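Local atomic coordinates of Syntaxin1 (Monosiga brevicollis, PDB entry 2XHE), a protein that probably acts as a membrane-anchored SNARE of the syntaxin family, pairing with other SNARE proteins in vesicle transport and membrane fusion. Residues 63-68 and 151-156; 160-165 and 220-225. All coordinates share one frame; numbering follows the deposited sequence.

Contact 1 of 2, residues 63-68 and 151-156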
# COMPACT_ATOMS: atom_id res chain seq x y z
N ALA B 63 -10.88 30.04 -5.07
CA ALA B 63 -11.30 30.75 -6.28
C ALA B 63 -12.07 29.86 -7.26
O ALA B 63 -13.09 30.27 -7.82
CB ALA B 63 -10.08 31.38 -6.96
N ILE B 64 -11.57 28.65 -7.48
CA ILE B 64 -12.22 27.70 -8.38
C ILE B 64 -13.67 27.43 -7.96
O ILE B 64 -14.57 27.46 -8.79
CB ILE B 64 -11.42 26.36 -8.46
CG1 ILE B 64 -10.23 26.50 -9.41
CG2 ILE B 64 -12.32 25.22 -8.91
CD1 ILE B 64 -9.11 25.55 -9.10
N GLU B 65 -13.88 27.18 -6.68
CA GLU B 65 -15.21 26.81 -6.19
C GLU B 65 -16.15 28.02 -6.12
O GLU B 65 -17.32 27.88 -5.76
CB GLU B 65 -15.13 26.11 -4.83
CG GLU B 65 -14.17 24.90 -4.80
CD GLU B 65 -14.53 23.81 -5.82
OE1 GLU B 65 -15.72 23.69 -6.18
OE2 GLU B 65 -13.62 23.06 -6.24
N GLN B 66 -15.64 29.19 -6.49
CA GLN B 66 -16.46 30.39 -6.58
C GLN B 66 -16.81 30.67 -8.04
O GLN B 66 -17.89 31.16 -8.34
CB GLN B 66 -15.74 31.58 -5.96
CG GLN B 66 -15.59 31.51 -4.44
CD GLN B 66 -14.45 32.36 -3.92
OE1 GLN B 66 -13.96 33.26 -4.62
NE2 GLN B 66 -14.00 32.07 -2.70
N VAL B 67 -15.88 30.36 -8.93
CA VAL B 67 -16.18 30.39 -10.36
C VAL B 67 -17.26 29.36 -10.65
O VAL B 67 -18.05 29.51 -11.57
CB VAL B 67 -14.92 30.11 -11.22
CG1 VAL B 67 -15.26 30.21 -12.69
CG2 VAL B 67 -13.81 31.09 -10.88
N ALA B 68 -17.31 28.31 -9.84
CA ALA B 68 -18.34 27.29 -9.99
C ALA B 68 -19.74 27.90 -9.89
O ALA B 68 -20.55 27.78 -10.81
CB ALA B 68 -18.16 26.18 -8.96
N MET B 151 -5.52 22.30 -10.79
CA MET B 151 -5.88 22.89 -12.07
C MET B 151 -6.82 21.98 -12.83
O MET B 151 -7.59 22.43 -13.67
CB MET B 151 -4.64 23.20 -12.90
CG MET B 151 -3.79 24.31 -12.28
SD MET B 151 -4.77 25.73 -11.70
CE MET B 151 -4.83 26.72 -13.19
N THR B 152 -6.76 20.70 -12.53
CA THR B 152 -7.61 19.75 -13.22
C THR B 152 -9.03 19.97 -12.75
O THR B 152 -9.98 19.79 -13.51
CB THR B 152 -7.16 18.30 -12.98
OG1 THR B 152 -5.89 18.10 -13.60
CG2 THR B 152 -8.16 17.32 -13.56
N ARG B 153 -9.17 20.38 -11.49
CA ARG B 153 -10.48 20.69 -10.95
C ARG B 153 -11.03 21.90 -11.70
O ARG B 153 -12.20 21.93 -12.09
CB ARG B 153 -10.42 20.95 -9.45
CG ARG B 153 -11.74 21.35 -8.83
CD ARG B 153 -12.87 20.44 -9.28
NE ARG B 153 -14.16 20.85 -8.72
CZ ARG B 153 -15.34 20.55 -9.25
NH1 ARG B 153 -15.42 19.85 -10.38
NH2 ARG B 153 -16.46 20.97 -8.66
N TYR B 154 -10.16 22.88 -11.93
CA TYR B 154 -10.50 24.07 -12.72
C TYR B 154 -10.89 23.68 -14.14
O TYR B 154 -11.99 23.99 -14.60
CB TYR B 154 -9.31 25.03 -12.73
CG TYR B 154 -9.57 26.39 -13.35
CD1 TYR B 154 -10.64 27.18 -12.94
CD2 TYR B 154 -8.72 26.90 -14.33
CE1 TYR B 154 -10.86 28.44 -13.50
CE2 TYR B 154 -8.94 28.16 -14.89
CZ TYR B 154 -10.01 28.92 -14.48
OH TYR B 154 -10.22 30.16 -15.04
N ASN B 155 -9.99 22.99 -14.84
CA ASN B 155 -10.27 22.52 -16.19
C ASN B 155 -11.61 21.80 -16.28
O ASN B 155 -12.31 21.90 -17.29
CB ASN B 155 -9.14 21.60 -16.67
CG ASN B 155 -9.37 21.08 -18.08
OD1 ASN B 155 -10.04 20.05 -18.27
ND2 ASN B 155 -8.79 21.76 -19.07
N ASP B 156 -11.98 21.10 -15.21
CA ASP B 156 -13.22 20.32 -15.21
C ASP B 156 -14.46 21.19 -15.07
O ASP B 156 -15.45 20.94 -15.75
CB ASP B 156 -13.19 19.23 -14.14
CG ASP B 156 -12.66 17.90 -14.66
OD1 ASP B 156 -12.43 17.78 -15.89
OD2 ASP B 156 -12.47 16.97 -13.85

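Contact 2 of 2, residues 160-165 and 220-225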
# COMPACT_ATOMS: atom_id res chain seq x y z
N GLU B 160 -17.05 21.68 -18.02
CA GLU B 160 -18.34 21.26 -17.48
C GLU B 160 -19.40 22.32 -17.73
O GLU B 160 -20.52 22.01 -18.15
CB GLU B 160 -18.23 21.00 -15.97
CG GLU B 160 -19.54 20.69 -15.25
CD GLU B 160 -19.32 20.31 -13.78
OE1 GLU B 160 -20.22 20.55 -12.95
OE2 GLU B 160 -18.24 19.76 -13.45
N ASN B 161 -19.04 23.58 -17.48
CA ASN B 161 -19.95 24.70 -17.69
C ASN B 161 -20.09 25.10 -19.16
O ASN B 161 -21.17 25.52 -19.58
CB ASN B 161 -19.55 25.92 -16.83
CG ASN B 161 -20.24 25.93 -15.46
OD1 ASN B 161 -19.58 26.00 -14.42
ND2 ASN B 161 -21.56 25.87 -15.46
N LYS B 162 -19.02 24.96 -19.93
CA LYS B 162 -19.05 25.33 -21.35
C LYS B 162 -19.94 24.40 -22.17
O LYS B 162 -20.48 24.78 -23.21
CB LYS B 162 -17.64 25.35 -21.95
CG LYS B 162 -17.62 25.57 -23.45
CD LYS B 162 -16.42 24.90 -24.07
CE LYS B 162 -16.68 24.49 -25.51
NZ LYS B 162 -15.76 23.39 -25.92
N ARG B 163 -20.09 23.16 -21.69
CA ARG B 163 -20.94 22.18 -22.35
C ARG B 163 -22.41 22.52 -22.14
O ARG B 163 -23.22 22.42 -23.07
CB ARG B 163 -20.62 20.77 -21.84
CG ARG B 163 -21.55 19.67 -22.35
CD ARG B 163 -20.93 18.28 -22.19
NE ARG B 163 -20.08 18.17 -21.01
CZ ARG B 163 -20.53 18.06 -19.76
NH1 ARG B 163 -21.83 18.06 -19.52
NH2 ARG B 163 -19.67 17.96 -18.76
N ARG B 164 -22.76 22.95 -20.93
CA ARG B 164 -24.13 23.35 -20.63
C ARG B 164 -24.37 24.84 -20.91
O ARG B 164 -25.51 25.30 -20.92
CB ARG B 164 -24.50 23.01 -19.18
CG ARG B 164 -23.63 23.68 -18.13
CD ARG B 164 -24.35 23.79 -16.79
NE ARG B 164 -24.83 22.50 -16.29
CZ ARG B 164 -24.26 21.81 -15.31
NH1 ARG B 164 -24.78 20.65 -14.92
NH2 ARG B 164 -23.18 22.28 -14.70
N TYR B 165 -23.29 25.59 -21.13
CA TYR B 165 -23.36 27.00 -21.50
C TYR B 165 -23.62 27.09 -23.00
O TYR B 165 -23.51 28.16 -23.59
CB TYR B 165 -22.05 27.70 -21.19
CG TYR B 165 -22.17 28.93 -20.31
CD1 TYR B 165 -22.45 28.81 -18.95
CD2 TYR B 165 -21.98 30.19 -20.83
CE1 TYR B 165 -22.54 29.92 -18.14
CE2 TYR B 165 -22.07 31.31 -20.03
CZ TYR B 165 -22.35 31.17 -18.69
OH TYR B 165 -22.45 32.29 -17.89
N GLN B 220 -16.39 31.53 -25.83
CA GLN B 220 -15.02 31.61 -26.32
C GLN B 220 -14.05 32.01 -25.20
O GLN B 220 -12.84 31.89 -25.35
CB GLN B 220 -14.93 32.58 -27.49
CG GLN B 220 -15.28 34.02 -27.11
CD GLN B 220 -15.46 34.92 -28.32
OE1 GLN B 220 -15.70 34.45 -29.44
NE2 GLN B 220 -15.35 36.23 -28.11
N GLN B 221 -14.59 32.50 -24.08
CA GLN B 221 -13.77 32.74 -22.89
C GLN B 221 -13.34 31.38 -22.34
O GLN B 221 -12.15 31.08 -22.25
CB GLN B 221 -14.55 33.53 -21.83
CG GLN B 221 -14.34 35.05 -21.86
CD GLN B 221 -13.14 35.50 -21.04
OE1 GLN B 221 -12.00 35.16 -21.35
NE2 GLN B 221 -13.39 36.30 -20.00
N LEU B 222 -14.33 30.57 -21.98
CA LEU B 222 -14.09 29.22 -21.50
C LEU B 222 -13.18 28.43 -22.44
O LEU B 222 -12.57 27.44 -22.05
CB LEU B 222 -15.42 28.49 -21.34
CG LEU B 222 -16.42 29.21 -20.44
CD1 LEU B 222 -17.62 28.33 -20.18
CD2 LEU B 222 -15.75 29.58 -19.13
N GLU B 223 -13.10 28.88 -23.69
CA GLU B 223 -12.29 28.19 -24.70
C GLU B 223 -10.81 28.56 -24.65
O GLU B 223 -9.95 27.69 -24.81
CB GLU B 223 -12.86 28.43 -26.10
CG GLU B 223 -13.92 27.44 -26.52
CD GLU B 223 -13.36 26.05 -26.83
OE1 GLU B 223 -12.33 25.67 -26.23
OE2 GLU B 223 -13.97 25.35 -27.66
N ARG B 224 -10.50 29.83 -24.45
CA ARG B 224 -9.10 30.22 -24.29
C ARG B 224 -8.66 29.93 -22.86
O ARG B 224 -7.47 29.96 -22.55
CB ARG B 224 -8.84 31.68 -24.71
CG ARG B 224 -9.83 32.70 -24.19
CD ARG B 224 -9.39 34.11 -24.57
NE ARG B 224 -10.49 35.07 -24.46
CZ ARG B 224 -11.41 35.25 -25.39
NH1 ARG B 224 -11.37 34.52 -26.50
NH2 ARG B 224 -12.38 36.15 -25.22
N SER B 225 -9.63 29.63 -22.01
CA SER B 225 -9.32 29.12 -20.69
C SER B 225 -8.82 27.68 -20.85
O SER B 225 -7.70 27.35 -20.46
CB SER B 225 -10.55 29.17 -19.78
OG SER B 225 -10.18 29.14 -18.42

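Contact 1 of 2, residues 63-68 and 151-156
Ile64 lies obliquely against Tyr154, its CG1 3.6 Å from the ring atom CD1 of Tyr154. The methyl end of the same branch, CD1 of Ile64, settles 3.7 Å from CB of Tyr154, close to where the tyrosine leaves its helix. The two branches of the isoleucine serve different neighbours: CG1 stands beside the backbone N (chi1 -80°) and reaches the tyrosine, while CG2 meets the aliphatic part of Arg153, 3.9 Å from CG of that residue. A beta-branched side chain suits this place because it offers apolar surface to both residues at once. Toward the more exposed margin, Glu65 and Arg153 meet almost at a right angle as chains, yet their flat ends lie nearly coplanar, 19° apart. OE2 of Glu65 comes to the guanidinium edge, where NE of Arg153 gives it a weak but fairly straight hydrogen bond of 3.4 Å, part of a salt bridge. Both chains bend at chi2, and OE2 of Glu65 also lies 3.6 Å from CG of Arg153, alongside the arginine's stem. The charged pair thus borders a buried apolar patch. Segments 63-68 and 151-156, of helices 44-72 and 131-171, run nearly parallel, at 9° with axes 9.9 Å apart, as neighbours in the up-down-up three-helix Habc bundle of syntaxins. The third helix of that bundle, 80-116, touches Val67 through Thr93 and Ile97 and Tyr154 through Met94, while helix 214-237 reaches Tyr154 from Leu229.

Contact 2 of 2, residues 160-165 and 220-225
With CG anti to the backbone N (chi1 173°) and the remaining torsions extended, Lys162 stretches from helix 160-165 toward the facing helix, where Glu223 bends at chi2 (-72°) to bring its carboxylate round to the lysine. NZ of Lys162 ends 3.2 Å from OE2 of Glu223 in a salt bridge whose hydrogen bond is weak. The chains approach obliquely, and the methylene CE of Lys162 also lies 3.6 Å from OE2 of Glu223. Lysine suits this partly exposed position because its long apolar stem can lie over the interface while its charge stays at the margin. That stem begins against Leu222: CD1 of the leucine is 3.5 Å from CB of Lys162 and equally close to its CA, and the methyl lies over the root of the side chain and the helix backbone beside it. Segments 160-165 and 220-225 run roughly antiparallel, at 152° with axes 9.8 Å apart. Segment 220-225 belongs to the T-SNARE coiled-coil homology region, and its packing on helix 131-171, the last of the Habc helices, is consistent with the closed conformation of syntaxins, in which the SNARE segment folds back on the Habc domain. Leu222, a branched apolar residue directed toward helix 131-171, also touches His71 of helix 44-72 and Met94 of helix 80-116. Nearby, Ser225 OG is hydrogen-bonded to Gln158 OE1, and Arg163 packs on the backbone of the chain of another protein.

How the contacts relate
Contact 1 and contact 2 lie in series along the chain, contact 1 closing before contact 2 opens, with centres about 12 Å apart. Helix 131-171 takes part in both, meeting helix 44-72 through residues 151-156 and helix 214-237 through residues 160-165, about two and a half turns further on. Contact 1 therefore belongs within the Habc bundle, whereas contact 2 joins that bundle to the SNARE region. They adjoin directly, Tyr154 OH of the first packing 3.5 Å from Ser225 OG of the second. Contact 1 holds two helices of the bundle together and contact 2 lays the SNARE segment against one of them, consistent with a closed conformation that would keep this segment from pairing with other SNAREs.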